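Local coordinates for protein CG4930 (Drosophila melanogaster, PDB 3ISM) that inhibits the endonuclease EndoG by forming a complex with it, at residues L124-R128 with D129-K133; D290-N293 with S294-F297; K38-T42 with R43-D47; E307-D310 with F311-K315. The protein carries 1 engineered substitution. All blocks are in the same frame, centred on the assembly; numbering follows the deposited sequence.

Contact 1. Residues L124-R128 with D129-K133; sequences LDFWR and DVLVK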
# COMPACT_ATOMS: atom_id res chain seq x y z
N LEU C 124 13.92 27.71 -44.89
CA LEU C 124 15.02 26.98 -44.27
C LEU C 124 15.33 27.43 -42.84
O LEU C 124 15.81 26.63 -42.03
CB LEU C 124 16.28 27.01 -45.15
CG LEU C 124 16.19 26.31 -46.51
CD1 LEU C 124 17.55 26.20 -47.19
CD2 LEU C 124 15.55 24.94 -46.37
N ASP C 125 15.05 28.70 -42.53
CA ASP C 125 15.20 29.18 -41.16
C ASP C 125 14.22 28.45 -40.25
O ASP C 125 14.61 27.93 -39.20
CB ASP C 125 15.01 30.69 -41.05
CG ASP C 125 16.17 31.47 -41.66
OD1 ASP C 125 17.30 30.93 -41.75
OD2 ASP C 125 15.96 32.64 -42.05
N PHE C 126 12.95 28.39 -40.65
CA PHE C 126 11.94 27.61 -39.91
C PHE C 126 12.34 26.13 -39.79
O PHE C 126 12.15 25.52 -38.73
CB PHE C 126 10.55 27.75 -40.55
CG PHE C 126 9.45 27.06 -39.79
CD1 PHE C 126 8.87 27.65 -38.67
CD2 PHE C 126 8.97 25.82 -40.20
CE1 PHE C 126 7.85 27.02 -37.97
CE2 PHE C 126 7.94 25.18 -39.51
CZ PHE C 126 7.39 25.78 -38.39
N TRP C 127 12.91 25.55 -40.85
CA TRP C 127 13.37 24.17 -40.80
C TRP C 127 14.48 24.03 -39.77
O TRP C 127 14.36 23.21 -38.87
CB TRP C 127 13.81 23.67 -42.19
CG TRP C 127 14.53 22.33 -42.21
CD1 TRP C 127 15.80 22.10 -42.65
CD2 TRP C 127 14.03 21.06 -41.77
NE1 TRP C 127 16.13 20.77 -42.52
CE2 TRP C 127 15.06 20.11 -41.99
CE3 TRP C 127 12.81 20.62 -41.22
CZ2 TRP C 127 14.90 18.76 -41.68
CZ3 TRP C 127 12.67 19.28 -40.90
CH2 TRP C 127 13.70 18.36 -41.14
N ARG C 128 15.50 24.87 -39.86
CA ARG C 128 16.65 24.82 -38.96
C ARG C 128 16.35 25.25 -37.52
O ARG C 128 16.73 24.55 -36.57
CB ARG C 128 17.81 25.65 -39.51
CG ARG C 128 18.46 25.05 -40.75
CD ARG C 128 19.74 25.78 -41.14
NE ARG C 128 19.46 27.18 -41.47
CZ ARG C 128 19.40 27.67 -42.70
NH1 ARG C 128 19.62 26.87 -43.75
NH2 ARG C 128 19.13 28.95 -42.89
N ASP C 129 15.66 26.38 -37.35
CA ASP C 129 15.51 27.00 -36.03
C ASP C 129 14.34 26.43 -35.25
O ASP C 129 14.36 26.39 -34.02
CB ASP C 129 15.33 28.52 -36.16
CG ASP C 129 16.49 29.19 -36.88
OD1 ASP C 129 17.63 28.68 -36.80
OD2 ASP C 129 16.25 30.24 -37.53
N VAL C 130 13.31 25.99 -35.96
CA VAL C 130 12.12 25.48 -35.31
C VAL C 130 12.03 23.95 -35.36
O VAL C 130 12.18 23.29 -34.32
CB VAL C 130 10.82 26.16 -35.82
CG1 VAL C 130 9.62 25.60 -35.10
CG2 VAL C 130 10.88 27.68 -35.61
N LEU C 131 11.80 23.37 -36.54
CA LEU C 131 11.55 21.93 -36.62
C LEU C 131 12.74 21.09 -36.14
O LEU C 131 12.57 20.10 -35.42
CB LEU C 131 11.10 21.50 -38.02
CG LEU C 131 9.77 22.09 -38.50
CD1 LEU C 131 9.33 21.56 -39.88
CD2 LEU C 131 8.68 21.82 -37.50
N VAL C 132 13.94 21.48 -36.55
CA VAL C 132 15.16 20.77 -36.19
C VAL C 132 15.60 21.11 -34.76
O VAL C 132 15.67 20.22 -33.90
CB VAL C 132 16.32 21.02 -37.21
CG1 VAL C 132 17.63 20.45 -36.69
CG2 VAL C 132 15.98 20.43 -38.58
N LYS C 133 15.88 22.39 -34.50
CA LYS C 133 16.42 22.78 -33.20
C LYS C 133 15.50 22.46 -32.02
O LYS C 133 15.97 21.99 -30.98
CB LYS C 133 16.80 24.26 -33.15
CG LYS C 133 17.74 24.58 -31.99
CD LYS C 133 17.92 26.06 -31.76
CE LYS C 133 18.80 26.29 -30.53
NZ LYS C 133 18.14 27.25 -29.60
O HOH W 1 18.84 29.38 -39.36
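Phe126 and Trp127 both hold CG opposite the backbone N (chi1 -176° and 170°), which leads their rings along helix 124-132 onto Val130, Leu131 and Val132. The helix widens here into a pi-type turn. Leu131 N bonds to Phe126 O at 3.1 Å and Val132 N to Trp127 O at 2.9 Å, each five residues back. Phe126 O also accepts from Val130 N, which comes from above the carbonyl plane. Val132 CG2 sits over one face of the indole, 3.6 Å from the centroid of the six-membered ring of Trp127, a CH-pi contact. Leu131 CD1 lies at the indole edge. Val130 CB covers a face of the Phe126 ring, 4.1 Å from its centroid. Trp127 NE1 bonds to His160 O, and the indole also packs on Val118 and Leu119 of helix 104-120. Replacing Trp127 by an alanine would probably leave Val132 CG2 without its ring face and His160 O without that N-H donor. The outer side is polar. Arg128 NH2 makes a salt bridge to Asp125 OD1 at 2.9 Å, though its hydrogen bond is weak. A water accepts from Arg128 NE at 3.1 Å, and donates to Asp125 OD1 and to Asp129 OD1, the latter at 2.9 Å.

Contact 2. Residues D290-N293 with S294-F297; sequences DDYN and SWIF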
# COMPACT_ATOMS: atom_id res chain seq x y z
N ASP C 290 0.45 -9.81 34.41
CA ASP C 290 -0.43 -10.64 35.25
C ASP C 290 0.26 -11.26 36.49
O ASP C 290 -0.33 -11.30 37.58
CB ASP C 290 -1.11 -11.74 34.43
CG ASP C 290 -2.30 -12.36 35.16
OD1 ASP C 290 -3.22 -11.61 35.55
OD2 ASP C 290 -2.31 -13.59 35.34
N ASP C 291 1.50 -11.74 36.32
CA ASP C 291 2.31 -12.23 37.44
C ASP C 291 2.66 -11.10 38.39
O ASP C 291 2.60 -11.24 39.62
CB ASP C 291 3.61 -12.86 36.94
CG ASP C 291 3.38 -14.11 36.09
OD1 ASP C 291 2.22 -14.49 35.84
OD2 ASP C 291 4.39 -14.71 35.67
N TYR C 292 3.03 -9.96 37.81
CA TYR C 292 3.37 -8.79 38.59
C TYR C 292 2.19 -8.33 39.44
O TYR C 292 2.35 -8.02 40.62
CB TYR C 292 3.82 -7.65 37.67
CG TYR C 292 4.38 -6.48 38.43
CD1 TYR C 292 5.74 -6.35 38.61
CD2 TYR C 292 3.54 -5.51 38.99
CE1 TYR C 292 6.27 -5.30 39.32
CE2 TYR C 292 4.05 -4.45 39.69
CZ TYR C 292 5.42 -4.35 39.86
OH TYR C 292 5.96 -3.30 40.56
N ASN C 293 1.00 -8.31 38.83
CA ASN C 293 -0.21 -7.82 39.50
C ASN C 293 -0.68 -8.69 40.67
O ASN C 293 -1.30 -8.20 41.60
CB ASN C 293 -1.34 -7.64 38.48
CG ASN C 293 -1.12 -6.45 37.58
OD1 ASN C 293 -0.23 -5.63 37.82
ND2 ASN C 293 -1.92 -6.34 36.52
N SER C 294 -0.37 -9.98 40.61
CA SER C 294 -0.65 -10.88 41.71
C SER C 294 0.39 -10.71 42.82
O SER C 294 0.03 -10.50 43.98
CB SER C 294 -0.69 -12.32 41.22
OG SER C 294 -1.25 -12.38 39.91
N TRP C 295 1.66 -10.77 42.43
CA TRP C 295 2.79 -10.78 43.37
C TRP C 295 3.00 -9.46 44.09
O TRP C 295 3.40 -9.44 45.26
CB TRP C 295 4.07 -11.20 42.64
CG TRP C 295 5.38 -11.01 43.39
CD1 TRP C 295 5.98 -11.90 44.24
CD2 TRP C 295 6.26 -9.88 43.31
NE1 TRP C 295 7.17 -11.39 44.70
CE2 TRP C 295 7.37 -10.15 44.15
CE3 TRP C 295 6.22 -8.66 42.62
CZ2 TRP C 295 8.43 -9.24 44.32
CZ3 TRP C 295 7.28 -7.76 42.79
CH2 TRP C 295 8.36 -8.06 43.63
N ILE C 296 2.74 -8.34 43.40
CA ILE C 296 2.99 -7.02 44.00
C ILE C 296 2.16 -6.80 45.28
O ILE C 296 2.60 -6.11 46.21
CB ILE C 296 2.87 -5.85 42.95
CG1 ILE C 296 3.65 -4.61 43.41
CG2 ILE C 296 1.40 -5.53 42.60
CD1 ILE C 296 5.13 -4.80 43.51
N PHE C 297 0.98 -7.43 45.33
CA PHE C 297 0.13 -7.45 46.51
C PHE C 297 0.76 -8.21 47.66
O PHE C 297 0.65 -7.80 48.83
CB PHE C 297 -1.22 -8.08 46.18
CG PHE C 297 -2.23 -7.11 45.64
CD1 PHE C 297 -3.05 -6.38 46.49
CD2 PHE C 297 -2.38 -6.94 44.26
CE1 PHE C 297 -3.99 -5.50 45.99
CE2 PHE C 297 -3.32 -6.05 43.75
CZ PHE C 297 -4.12 -5.33 44.61
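Phe297 turns its ring edge to the backbone of Asn293, with Asn293 O in the ring plane and 3.1 Å from Phe297 CD2. Its ring also meets Phe342 edge-to-face. Tyr292 has Asn293 OD1 at its ring edge, while its CE1 lies near the indole plane of Trp295, a loose touch at 4.4 Å from CZ3. Ile296 crosses the Tyr292 ring at a slant. Its CD1 comes 3.7 Å from Tyr292 CZ and also touches the hydroxyl. Tyr292 reaches it because CG stands opposite the backbone N (chi1 -172°). The Tyr292 OH is held by Leu321 O. A phenylalanine in place of Tyr292 would probably leave Leu321 O without that donor and Ile296 CD1 without its hydroxyl neighbour. This is the first part of helix 290-305. Ser294 OG bonds to Asp290 O at 2.7 Å, and Ser294 N adds a weak bond to the same oxygen. Ile296 N to Tyr292 O, at 2.8 Å, continues the helical pattern. Asn293 OD1 accepts from Ser324 N. Tyr292, Trp295 and Ile296 all pack on Leu277 of helix 267-287. Trp295 also touches Arg253 of helix 238-261, and Asn293, Ile296 and Phe297 rest on Pro323 in a loop.

Contact 3. Residues K38-T42 with R43-D47; sequences KLIET and RVQVD
The C-terminal end of helix 32-43 closes on Ile40 O, which accepts from both Val44 N and Gln45 N. Gln45 N, five residues on, makes an almost straight bond at 2.8 Å (N-H...O angle 172°). Val44 N is 2.9 Å from Ile40 O and comes from above the carbonyl plane. Two residues earlier, Lys38 O accepts from Thr42 OG1 at 2.7 Å. The Thr42 chi1 of 56° sets OG1 between the backbone N and carbonyl carbon, and OG1 and Thr42 N approach Lys38 O from opposite faces of its plane. Arg43 runs extended alongside Leu39. Leu39 CD2 lies over the centre of one guanidinium face, 4.0 Å from Arg43 CZ. Arg43 NH1 bonds to Asp24 O, and the group makes a cation-pi contact with Tyr25. Ile40 CD1 meets Val44 CG2 at 4.0 Å, and both residues face helix 52-75. Gln45 lays OE1 against Ile40 CG2 at 3.6 Å and packs on Arg94 of the CG8862 chain. A weak bond from Val46 N to Val44 O closes an inverse gamma turn centred on Gln45. The pattern is that of a helix C-terminus unwinding into a loop through an i to i+5 bond.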
# COMPACT_ATOMS: atom_id res chain seq x y z
N LYS C 38 -7.74 25.79 -24.65
CA LYS C 38 -9.07 25.81 -24.03
C LYS C 38 -9.85 24.58 -24.43
O LYS C 38 -10.56 24.00 -23.60
CB LYS C 38 -9.85 27.09 -24.39
CG LYS C 38 -11.12 27.30 -23.55
CD LYS C 38 -11.98 28.44 -24.11
CE LYS C 38 -13.38 28.42 -23.51
NZ LYS C 38 -14.25 29.50 -24.08
N LEU C 39 -9.71 24.17 -25.69
CA LEU C 39 -10.34 22.96 -26.19
C LEU C 39 -9.82 21.69 -25.49
O LEU C 39 -10.60 20.85 -25.08
CB LEU C 39 -10.14 22.85 -27.70
CG LEU C 39 -10.79 23.93 -28.58
CD1 LEU C 39 -10.24 23.84 -29.99
CD2 LEU C 39 -12.32 23.83 -28.55
N ILE C 40 -8.50 21.57 -25.36
CA ILE C 40 -7.89 20.48 -24.59
C ILE C 40 -8.39 20.47 -23.15
O ILE C 40 -8.81 19.44 -22.63
CB ILE C 40 -6.34 20.59 -24.60
CG1 ILE C 40 -5.84 20.56 -26.05
CG2 ILE C 40 -5.69 19.47 -23.77
CD1 ILE C 40 -6.12 19.22 -26.78
N GLU C 41 -8.37 21.64 -22.52
CA GLU C 41 -8.69 21.77 -21.10
C GLU C 41 -10.14 21.37 -20.80
O GLU C 41 -10.41 20.74 -19.78
CB GLU C 41 -8.41 23.19 -20.64
CG GLU C 41 -8.85 23.52 -19.23
CD GLU C 41 -8.97 25.02 -19.02
OE1 GLU C 41 -8.35 25.78 -19.80
OE2 GLU C 41 -9.70 25.43 -18.09
N THR C 42 -11.05 21.72 -21.70
CA THR C 42 -12.48 21.48 -21.50
C THR C 42 -12.99 20.16 -22.13
O THR C 42 -13.93 19.56 -21.61
CB THR C 42 -13.31 22.66 -22.05
OG1 THR C 42 -12.97 22.88 -23.42
CG2 THR C 42 -13.00 23.93 -21.26
N ARG C 43 -12.38 19.71 -23.23
CA ARG C 43 -12.91 18.56 -23.98
C ARG C 43 -12.07 17.30 -23.87
O ARG C 43 -12.53 16.20 -24.21
CB ARG C 43 -13.11 18.93 -25.45
CG ARG C 43 -13.86 20.24 -25.65
CD ARG C 43 -14.60 20.27 -26.97
NE ARG C 43 -15.34 21.52 -27.13
CZ ARG C 43 -15.83 21.96 -28.29
NH1 ARG C 43 -15.66 21.24 -29.40
NH2 ARG C 43 -16.49 23.11 -28.35
N VAL C 44 -10.83 17.45 -23.43
CA VAL C 44 -9.93 16.30 -23.36
C VAL C 44 -9.49 15.99 -21.93
O VAL C 44 -9.64 14.86 -21.45
CB VAL C 44 -8.71 16.47 -24.30
CG1 VAL C 44 -7.92 15.19 -24.36
CG2 VAL C 44 -9.17 16.87 -25.69
N GLN C 45 -8.95 17.00 -21.25
CA GLN C 45 -8.55 16.87 -19.85
C GLN C 45 -9.74 17.04 -18.90
O GLN C 45 -9.81 18.00 -18.14
CB GLN C 45 -7.47 17.90 -19.49
CG GLN C 45 -6.10 17.60 -20.04
CD GLN C 45 -5.14 18.78 -19.89
OE1 GLN C 45 -5.48 19.93 -20.21
NE2 GLN C 45 -3.92 18.50 -19.43
N VAL C 46 -10.67 16.09 -18.95
CA VAL C 46 -11.84 16.17 -18.10
C VAL C 46 -11.63 15.28 -16.88
O VAL C 46 -11.46 14.07 -17.01
CB VAL C 46 -13.14 15.78 -18.85
CG1 VAL C 46 -14.37 16.10 -18.00
CG2 VAL C 46 -13.22 16.51 -20.19
N ASP C 47 -11.64 15.89 -15.69
CA ASP C 47 -11.48 15.14 -14.44
C ASP C 47 -12.79 14.51 -13.97
O ASP C 47 -13.02 14.34 -12.78
CB ASP C 47 -10.88 16.03 -13.34
CG ASP C 47 -9.35 16.02 -13.35
OD1 ASP C 47 -8.76 15.81 -14.43
OD2 ASP C 47 -8.75 16.23 -12.27

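Contact 4. Residues E307-D310 with F311-K315; sequences ELLD and FWRDK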
# COMPACT_ATOMS: atom_id res chain seq x y z
N GLU C 307 6.88 -3.65 58.73
CA GLU C 307 6.84 -2.21 59.04
C GLU C 307 7.86 -1.38 58.26
O GLU C 307 8.48 -0.46 58.80
CB GLU C 307 7.00 -1.95 60.55
CG GLU C 307 5.98 -2.65 61.42
CD GLU C 307 5.61 -1.83 62.64
OE1 GLU C 307 6.44 -1.68 63.56
OE2 GLU C 307 4.46 -1.33 62.66
N LEU C 308 8.03 -1.72 56.98
CA LEU C 308 8.91 -0.96 56.10
C LEU C 308 8.16 0.24 55.52
O LEU C 308 7.99 0.36 54.30
CB LEU C 308 9.49 -1.86 55.00
CG LEU C 308 10.31 -3.06 55.50
CD1 LEU C 308 10.94 -3.83 54.33
CD2 LEU C 308 11.39 -2.64 56.52
N LEU C 309 7.71 1.11 56.42
CA LEU C 309 6.88 2.27 56.11
C LEU C 309 7.54 3.25 55.15
O LEU C 309 6.87 3.82 54.29
CB LEU C 309 6.50 3.00 57.39
CG LEU C 309 5.11 2.82 57.99
CD1 LEU C 309 4.70 1.35 58.14
CD2 LEU C 309 5.05 3.57 59.33
N ASP C 310 8.85 3.44 55.33
CA ASP C 310 9.65 4.29 54.45
C ASP C 310 9.63 3.75 53.03
O ASP C 310 9.50 4.52 52.07
CB ASP C 310 11.10 4.37 54.94
CG ASP C 310 11.24 5.09 56.26
OD1 ASP C 310 11.99 4.59 57.12
OD2 ASP C 310 10.61 6.16 56.43
N PHE C 311 9.75 2.43 52.91
CA PHE C 311 9.71 1.79 51.60
C PHE C 311 8.32 1.94 51.00
O PHE C 311 8.19 2.31 49.83
CB PHE C 311 10.13 0.32 51.67
CG PHE C 311 10.36 -0.31 50.32
CD1 PHE C 311 11.53 -0.06 49.61
CD2 PHE C 311 9.41 -1.16 49.75
CE1 PHE C 311 11.75 -0.64 48.36
CE2 PHE C 311 9.63 -1.75 48.50
CZ PHE C 311 10.80 -1.49 47.81
N TRP C 312 7.28 1.68 51.79
CA TRP C 312 5.90 1.77 51.30
C TRP C 312 5.58 3.16 50.74
O TRP C 312 5.20 3.28 49.57
CB TRP C 312 4.90 1.36 52.39
CG TRP C 312 3.43 1.55 52.02
CD1 TRP C 312 2.50 2.30 52.69
CD2 TRP C 312 2.74 0.98 50.89
NE1 TRP C 312 1.28 2.22 52.05
CE2 TRP C 312 1.40 1.42 50.95
CE3 TRP C 312 3.12 0.13 49.84
CZ2 TRP C 312 0.45 1.05 49.99
CZ3 TRP C 312 2.17 -0.23 48.89
CH2 TRP C 312 0.85 0.23 48.97
N ARG C 313 5.77 4.19 51.56
CA ARG C 313 5.39 5.56 51.19
C ARG C 313 6.23 6.20 50.08
O ARG C 313 5.67 6.74 49.14
CB ARG C 313 5.40 6.46 52.43
CG ARG C 313 4.43 6.04 53.52
CD ARG C 313 4.24 7.16 54.52
NE ARG C 313 5.52 7.68 55.02
CZ ARG C 313 6.15 7.22 56.09
NH1 ARG C 313 5.65 6.22 56.81
NH2 ARG C 313 7.31 7.76 56.45
N ASP C 314 7.56 6.12 50.20
CA ASP C 314 8.48 6.84 49.31
C ASP C 314 8.81 6.06 48.04
O ASP C 314 9.27 6.64 47.05
CB ASP C 314 9.79 7.19 50.02
CG ASP C 314 9.57 7.91 51.34
OD1 ASP C 314 8.48 8.51 51.52
OD2 ASP C 314 10.48 7.88 52.18
N LYS C 315 8.60 4.75 48.08
CA LYS C 315 8.91 3.92 46.92
C LYS C 315 7.65 3.35 46.27
O LYS C 315 7.33 3.72 45.14
CB LYS C 315 9.91 2.81 47.28
CG LYS C 315 11.16 3.30 48.05
CD LYS C 315 11.94 4.35 47.25
CE LYS C 315 13.15 4.85 48.03
NZ LYS C 315 14.01 5.72 47.18
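Leu308 and Phe311 pack CB to CB at 4.0 Å on the buried side of the start of helix 309-317. Leu308 is at the N-cap position, and an inverse gamma turn centred on it leads the chain into the helix. Leu308 O then accepts from Trp312 N at 2.9 Å, with the donor in the carbonyl plane. Leu309 O takes Arg313 N at 3.0 Å, a nearly straight bond (N-H...O angle 174°), and Asp310 O takes Asp314 N.

The inner side is tight. Phe311 and Trp312 hold CG opposite the backbone N (chi1 -169° and 174°) and send their rings into the interior. Both meet Val303 of helix 290-305. Lys315 CB covers one face of the Phe311 ring, 4.0 Å above its plane and shifted toward the rim. Lys315 NZ bonds to Asn271 OD1, and Trp312 NE1 bonds to Lys345 O.

The outer side is looser and exposed. The Arg313 chain bends at chi3 and folds back over Leu309. Leu309 O faces the guanidinium plane from one side, and Leu309 CD2 lies at its edge. Arg313 NH1 rests 3.4 Å from Leu309 CB. Asp310 OD2 and Asp314 OD2 are 4.6 Å apart, like charges that Arg313 may partly offset. Its help to Asp310 is slight: NH2 is 3.7 Å from OD2, a long salt bridge with the oxygen well out of the guanidinium plane, so that no N-H points at it.

In the fold
All four contacts are partly buried, each with an apolar inner side and a polar outer one. Contacts 1 and 4 are closest in kind. Both set a Phe-Trp pair inward and an Arg-Asp pair outward, and in both the indole N-H bonds to a loop carbonyl. Their centres are about 94 Å apart, on opposite sides of the chain's centre. Contacts 2 and 4 are neighbours on successive helices, nearest atoms about 6 Å apart, and both touch Phe342. Contact 3 has no aromatic side chain and runs on into a loop with an inverse gamma turn. Contact 2 (by a weak hydrogen bond) and contact 3 (by packing) also reach the CG8862 chain.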